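Local coordinates for ketosynthase (Streptomyces sp. MSC090213JE08, PDB 6KXD), which probably acts as the chain length factor, the partner subunit of a ketosynthase heterodimer, in a highly reducing type II polyketide synthase making ishigamide, at residues Leu113-Glu126 and Ala197-Ala211. Sequence-based numbering, arbitrary orientation.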
loop_
_atom_site.group_PDB
_atom_site.type_symbol
_atom_site.label_atom_id
_atom_site.label_comp_id
_atom_site.label_asym_id
_atom_site.label_seq_id
_atom_site.Cartn_x
_atom_site.Cartn_y
_atom_site.Cartn_z
ATOM N N LEU B 113 -4.756 7.685 18.196
ATOM C CA LEU B 113 -3.779 6.595 18.200
ATOM C C LEU B 113 -4.426 5.276 17.747
ATOM O O LEU B 113 -3.866 4.180 17.944
ATOM C CB LEU B 113 -3.178 6.466 19.599
ATOM C CG LEU B 113 -2.199 7.577 19.989
ATOM C CD1 LEU B 113 -1.534 7.231 21.322
ATOM C CD2 LEU B 113 -1.163 7.808 18.885
ATOM N N THR B 114 -5.606 5.401 17.144
ATOM C CA THR B 114 -6.241 4.296 16.472
ATOM C C THR B 114 -5.802 4.308 15.008
ATOM O O THR B 114 -6.091 5.233 14.290
ATOM C CB THR B 114 -7.764 4.323 16.487
ATOM O OG1 THR B 114 -8.203 4.375 17.851
ATOM C CG2 THR B 114 -8.353 3.093 15.836
ATOM N N GLY B 115 -5.119 3.248 14.619
ATOM C CA GLY B 115 -4.671 3.098 13.244
ATOM C C GLY B 115 -5.717 2.423 12.374
ATOM O O GLY B 115 -6.641 1.672 12.854
ATOM N N VAL B 116 -5.564 2.602 11.051
ATOM C CA VAL B 116 -6.363 1.905 10.093
ATOM C C VAL B 116 -5.409 1.322 9.068
ATOM O O VAL B 116 -4.590 2.096 8.555
ATOM C CB VAL B 116 -7.347 2.835 9.349
ATOM C CG1 VAL B 116 -8.047 2.086 8.219
ATOM C CG2 VAL B 116 -8.362 3.442 10.305
ATOM N N VAL B 117 -5.504 0.007 8.817
ATOM C CA VAL B 117 -4.777 -0.549 7.661
ATOM C C VAL B 117 -5.688 -1.540 6.935
ATOM O O VAL B 117 -6.219 -2.469 7.544
ATOM C CB VAL B 117 -3.423 -1.162 8.039
ATOM C CG1 VAL B 117 -3.513 -2.242 9.097
ATOM C CG2 VAL B 117 -2.711 -1.676 6.791
ATOM N N LEU B 118 -5.884 -1.315 5.613
ATOM C CA LEU B 118 -6.722 -2.103 4.793
ATOM C C LEU B 118 -5.894 -2.750 3.678
ATOM O O LEU B 118 -5.128 -2.066 3.041
ATOM C CB LEU B 118 -7.804 -1.236 4.176
ATOM C CG LEU B 118 -8.927 -1.988 3.469
ATOM C CD1 LEU B 118 -9.781 -2.815 4.432
ATOM C CD2 LEU B 118 -9.827 -1.018 2.703
ATOM N N GLY B 119 -6.050 -4.057 3.501
ATOM C CA GLY B 119 -5.457 -4.753 2.341
ATOM C C GLY B 119 -6.422 -4.803 1.151
ATOM O O GLY B 119 -7.661 -4.969 1.262
ATOM N N ILE B 120 -5.839 -4.684 -0.042
ATOM C CA ILE B 120 -6.584 -4.669 -1.292
ATOM C C ILE B 120 -5.786 -5.499 -2.296
ATOM O O ILE B 120 -4.681 -5.903 -1.982
ATOM C CB ILE B 120 -6.764 -3.240 -1.827
ATOM C CG1 ILE B 120 -5.420 -2.556 -2.077
ATOM C CG2 ILE B 120 -7.657 -2.447 -0.889
ATOM C CD1 ILE B 120 -5.485 -1.211 -2.822
ATOM N N THR B 121 -6.393 -5.714 -3.464
ATOM C CA THR B 121 -5.720 -6.293 -4.634
ATOM C C THR B 121 -5.268 -5.132 -5.516
ATOM O O THR B 121 -4.070 -4.839 -5.703
ATOM C CB THR B 121 -6.633 -7.274 -5.367
ATOM O OG1 THR B 121 -7.059 -8.330 -4.517
ATOM C CG2 THR B 121 -5.959 -7.887 -6.571
ATOM N N MET B 122 -6.253 -4.385 -6.009
ATOM C CA MET B 122 -5.935 -3.278 -6.856
ATOM C C MET B 122 -7.065 -2.271 -6.798
ATOM O O MET B 122 -7.340 -1.576 -7.760
ATOM C CB MET B 122 -5.748 -3.784 -8.292
ATOM C CG MET B 122 -5.040 -2.823 -9.195
ATOM S SD MET B 122 -3.605 -2.087 -8.471
ATOM C CE MET B 122 -3.123 -0.928 -9.752
ATOM N N GLY B 123 -7.648 -2.110 -5.611
ATOM C CA GLY B 123 -8.687 -1.097 -5.429
ATOM C C GLY B 123 -9.957 -1.393 -6.231
ATOM O O GLY B 123 -10.353 -2.543 -6.486
ATOM N N SER B 124 -10.671 -0.315 -6.592
ATOM C CA SER B 124 -11.879 -0.461 -7.356
ATOM C C SER B 124 -11.472 -0.515 -8.824
ATOM O O SER B 124 -11.188 0.510 -9.440
ATOM C CB SER B 124 -12.857 0.656 -7.164
ATOM O OG SER B 124 -13.972 0.436 -8.016
ATOM N N LEU B 125 -11.373 -1.718 -9.367
ATOM C CA LEU B 125 -11.141 -1.796 -10.803
ATOM C C LEU B 125 -12.374 -1.299 -11.560
ATOM O O LEU B 125 -12.239 -0.896 -12.691
ATOM C CB LEU B 125 -10.820 -3.226 -11.195
ATOM C CG LEU B 125 -9.468 -3.670 -10.687
ATOM C CD1 LEU B 125 -9.375 -5.206 -10.645
ATOM C CD2 LEU B 125 -8.369 -3.034 -11.514
ATOM N N GLU B 126 -13.550 -1.337 -10.939
ATOM C CA GLU B 126 -14.732 -0.765 -11.571
ATOM C C GLU B 126 -14.522 0.744 -11.790
ATOM O O GLU B 126 -14.815 1.278 -12.878
ATOM C CB GLU B 126 -15.990 -0.997 -10.755
ATOM C CG GLU B 126 -17.233 -0.374 -11.390
ATOM C CD GLU B 126 -18.521 -0.687 -10.664
ATOM O OE1 GLU B 126 -18.468 -1.010 -9.469
ATOM O OE2 GLU B 126 -19.575 -0.597 -11.299
ATOM N N ALA B 197 0.435 3.314 17.240
ATOM C CA ALA B 197 -0.984 3.145 17.446
ATOM C C ALA B 197 -1.152 2.271 18.685
ATOM O O ALA B 197 -0.325 1.427 18.918
ATOM C CB ALA B 197 -1.623 2.492 16.226
ATOM N N THR B 198 -2.221 2.501 19.450
ATOM C CA THR B 198 -2.620 1.646 20.582
ATOM C C THR B 198 -3.697 0.654 20.138
ATOM O O THR B 198 -3.905 -0.366 20.752
ATOM C CB THR B 198 -3.128 2.531 21.729
ATOM O OG1 THR B 198 -4.277 3.258 21.270
ATOM C CG2 THR B 198 -2.042 3.497 22.165
ATOM N N LYS B 199 -4.473 1.029 19.123
ATOM C CA LYS B 199 -5.497 0.177 18.592
ATOM C C LYS B 199 -5.448 0.295 17.059
ATOM O O LYS B 199 -5.002 1.297 16.511
ATOM C CB LYS B 199 -6.910 0.594 18.988
ATOM C CG LYS B 199 -7.270 0.537 20.458
ATOM C CD LYS B 199 -8.768 0.691 20.646
ATOM C CE LYS B 199 -9.124 1.458 21.901
ATOM N NZ LYS B 199 -8.583 2.843 21.822
ATOM N N TYR B 200 -5.929 -0.739 16.388
ATOM C CA TYR B 200 -5.902 -0.787 14.943
ATOM C C TYR B 200 -7.161 -1.429 14.435
ATOM O O TYR B 200 -7.613 -2.440 14.973
ATOM C CB TYR B 200 -4.735 -1.605 14.391
ATOM C CG TYR B 200 -3.754 -0.790 13.613
ATOM C CD1 TYR B 200 -4.008 -0.391 12.291
ATOM C CD2 TYR B 200 -2.576 -0.394 14.199
ATOM C CE1 TYR B 200 -3.087 0.379 11.596
ATOM C CE2 TYR B 200 -1.644 0.364 13.514
ATOM C CZ TYR B 200 -1.895 0.741 12.204
ATOM O OH TYR B 200 -0.944 1.511 11.618
ATOM N N LEU B 201 -7.718 -0.816 13.390
ATOM C CA LEU B 201 -8.708 -1.408 12.530
ATOM C C LEU B 201 -7.926 -2.027 11.388
ATOM O O LEU B 201 -7.200 -1.321 10.740
ATOM C CB LEU B 201 -9.619 -0.357 11.923
ATOM C CG LEU B 201 -10.818 0.140 12.692
ATOM C CD1 LEU B 201 -10.394 1.233 13.617
ATOM C CD2 LEU B 201 -11.868 0.662 11.711
ATOM N N VAL B 202 -8.000 -3.344 11.253
ATOM C CA VAL B 202 -7.140 -4.054 10.320
ATOM C C VAL B 202 -8.078 -4.893 9.486
ATOM O O VAL B 202 -8.921 -5.645 10.042
ATOM C CB VAL B 202 -6.178 -5.036 11.004
ATOM C CG1 VAL B 202 -5.280 -5.756 9.985
ATOM C CG2 VAL B 202 -5.351 -4.365 12.065
ATOM N N GLY B 203 -7.852 -4.924 8.175
ATOM C CA GLY B 203 -8.650 -5.874 7.460
ATOM C C GLY B 203 -8.370 -5.782 6.000
ATOM O O GLY B 203 -7.328 -5.228 5.625
ATOM N N SER B 204 -9.280 -6.329 5.210
ATOM C CA SER B 204 -9.022 -6.295 3.799
ATOM C C SER B 204 -10.350 -6.383 3.085
ATOM O O SER B 204 -11.360 -6.797 3.697
ATOM C CB SER B 204 -8.019 -7.384 3.482
ATOM O OG SER B 204 -8.554 -8.681 3.726
ATOM N N ALA B 205 -10.374 -6.036 1.775
ATOM C CA ALA B 205 -11.647 -5.884 1.102
ATOM C C ALA B 205 -11.480 -6.100 -0.392
ATOM O O ALA B 205 -10.475 -5.681 -0.933
ATOM C CB ALA B 205 -12.220 -4.522 1.354
ATOM N N GLU B 206 -12.530 -6.645 -1.008
ATOM C CA GLU B 206 -12.542 -6.802 -2.435
ATOM C C GLU B 206 -13.963 -6.612 -2.927
ATOM O O GLU B 206 -14.874 -7.186 -2.386
ATOM C CB GLU B 206 -12.106 -8.227 -2.769
ATOM C CG GLU B 206 -11.855 -8.493 -4.248
ATOM C CD GLU B 206 -10.512 -8.033 -4.799
ATOM O OE1 GLU B 206 -9.475 -8.209 -4.117
ATOM O OE2 GLU B 206 -10.511 -7.420 -5.890
ATOM N N GLU B 207 -14.152 -5.744 -3.910
ATOM C CA GLU B 207 -15.462 -5.581 -4.471
ATOM C C GLU B 207 -15.620 -6.561 -5.639
ATOM O O GLU B 207 -14.666 -6.920 -6.306
ATOM C CB GLU B 207 -15.690 -4.154 -4.962
ATOM C CG GLU B 207 -14.899 -3.852 -6.222
ATOM C CD GLU B 207 -15.023 -2.450 -6.787
ATOM O OE1 GLU B 207 -15.643 -1.573 -6.114
ATOM O OE2 GLU B 207 -14.432 -2.219 -7.845
ATOM N N PHE B 208 -16.855 -6.981 -5.859
ATOM C CA PHE B 208 -17.198 -7.639 -7.100
ATOM C C PHE B 208 -17.465 -6.550 -8.162
ATOM O O PHE B 208 -18.104 -5.545 -7.896
ATOM C CB PHE B 208 -18.393 -8.581 -6.950
ATOM C CG PHE B 208 -18.598 -9.333 -8.240
ATOM C CD1 PHE B 208 -17.883 -10.488 -8.504
ATOM C CD2 PHE B 208 -19.367 -8.788 -9.255
ATOM C CE1 PHE B 208 -18.004 -11.123 -9.732
ATOM C CE2 PHE B 208 -19.467 -9.415 -10.489
ATOM C CZ PHE B 208 -18.805 -10.592 -10.710
ATOM N N SER B 209 -16.872 -6.708 -9.342
ATOM C CA SER B 209 -17.096 -5.796 -10.459
ATOM C C SER B 209 -16.916 -6.592 -11.736
ATOM O O SER B 209 -16.151 -7.551 -11.754
ATOM C CB SER B 209 -16.181 -4.598 -10.494
ATOM O OG SER B 209 -14.831 -4.954 -10.769
ATOM N N ALA B 210 -17.660 -6.203 -12.774
ATOM C CA ALA B 210 -17.470 -6.824 -14.100
ATOM C C ALA B 210 -15.999 -6.684 -14.527
ATOM O O ALA B 210 -15.398 -7.616 -15.100
ATOM C CB ALA B 210 -18.417 -6.199 -15.117
ATOM N N ALA B 211 -15.350 -5.576 -14.177
ATOM C CA ALA B 211 -13.970 -5.407 -14.577
ATOM C C ALA B 211 -13.074 -6.479 -13.942
ATOM O O ALA B 211 -12.306 -7.231 -14.635
ATOM C CB ALA B 211 -13.508 -4.011 -14.281
HETATM O O HOH W 1 -6.474 4.087 20.049
HETATM O O HOH W 2 -1.964 2.558 9.361
HETATM O O HOH W 3 -9.269 -5.045 -3.323
HETATM O O HOH W 4 -8.947 -4.952 -6.631
HETATM O O HOH W 5 -11.635 -4.487 -5.045
HETATM O O HOH W 6 -17.235 0.034 -7.546
#
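Gly115 and Tyr200 illustrate how a glycine in a strand can serve as the seat of a neighbour's aromatic ring. Gly115 CA lies 3.6 Å from the centroid of the Tyr200 ring, only 14° off its normal, a CH-pi contact over the face. A chi1 of -115°, far from a staggered value, swings the phenol across the adjacent strand, and its OH reaches a water that also donates to Val116 O. At the next residue on this face, Val117 CG1 sits obliquely 3.6 Å from Tyr200 CE1 and also meets Val202. Ala188, Leu191 and Met192 of helix 180-193 also touch the Tyr200 side chain.

Beneath these side chains, strands 114-119 and 199-206 run parallel, with backbone bonds alternating from Gly115 N to Lys199 O through to Ala205 N to Gly119 O. They are neighbours in the core of a thiolase fold; strand 171-174 pairs with the first and strand 229-240 with the second. On the other face, Thr114 CG2 meets Leu201 CD1 at 3.5 Å, while a water joins Thr114 OG1, Thr198 OG1 and Lys199 NZ; Thr114 OG1 is also bonded to Asp111 N.

Past the strands, two buried carboxylates take over. Glu206, bent at chi2 (80°), brings OE1 to 2.5 Å from Thr121 OG1, a hydrogen bond so short that its exact length is doubtful, and Ala330 N holds the same oxygen. Glu207 OE2 accepts from Ser124 OG at 2.7 Å on its syn side, a little out of the carboxylate plane, and more weakly from Glu126 N at 3.3 Å. Ser124 OG in turn caps helix 125-137 at Asn127 N. Glu207 OE1, bonded to Leu87 N, lies 4.4 Å from Glu126 OE1; a water donating to both probably eases their repulsion. Thr121 and Leu125 also pack against the other chain of the dimer.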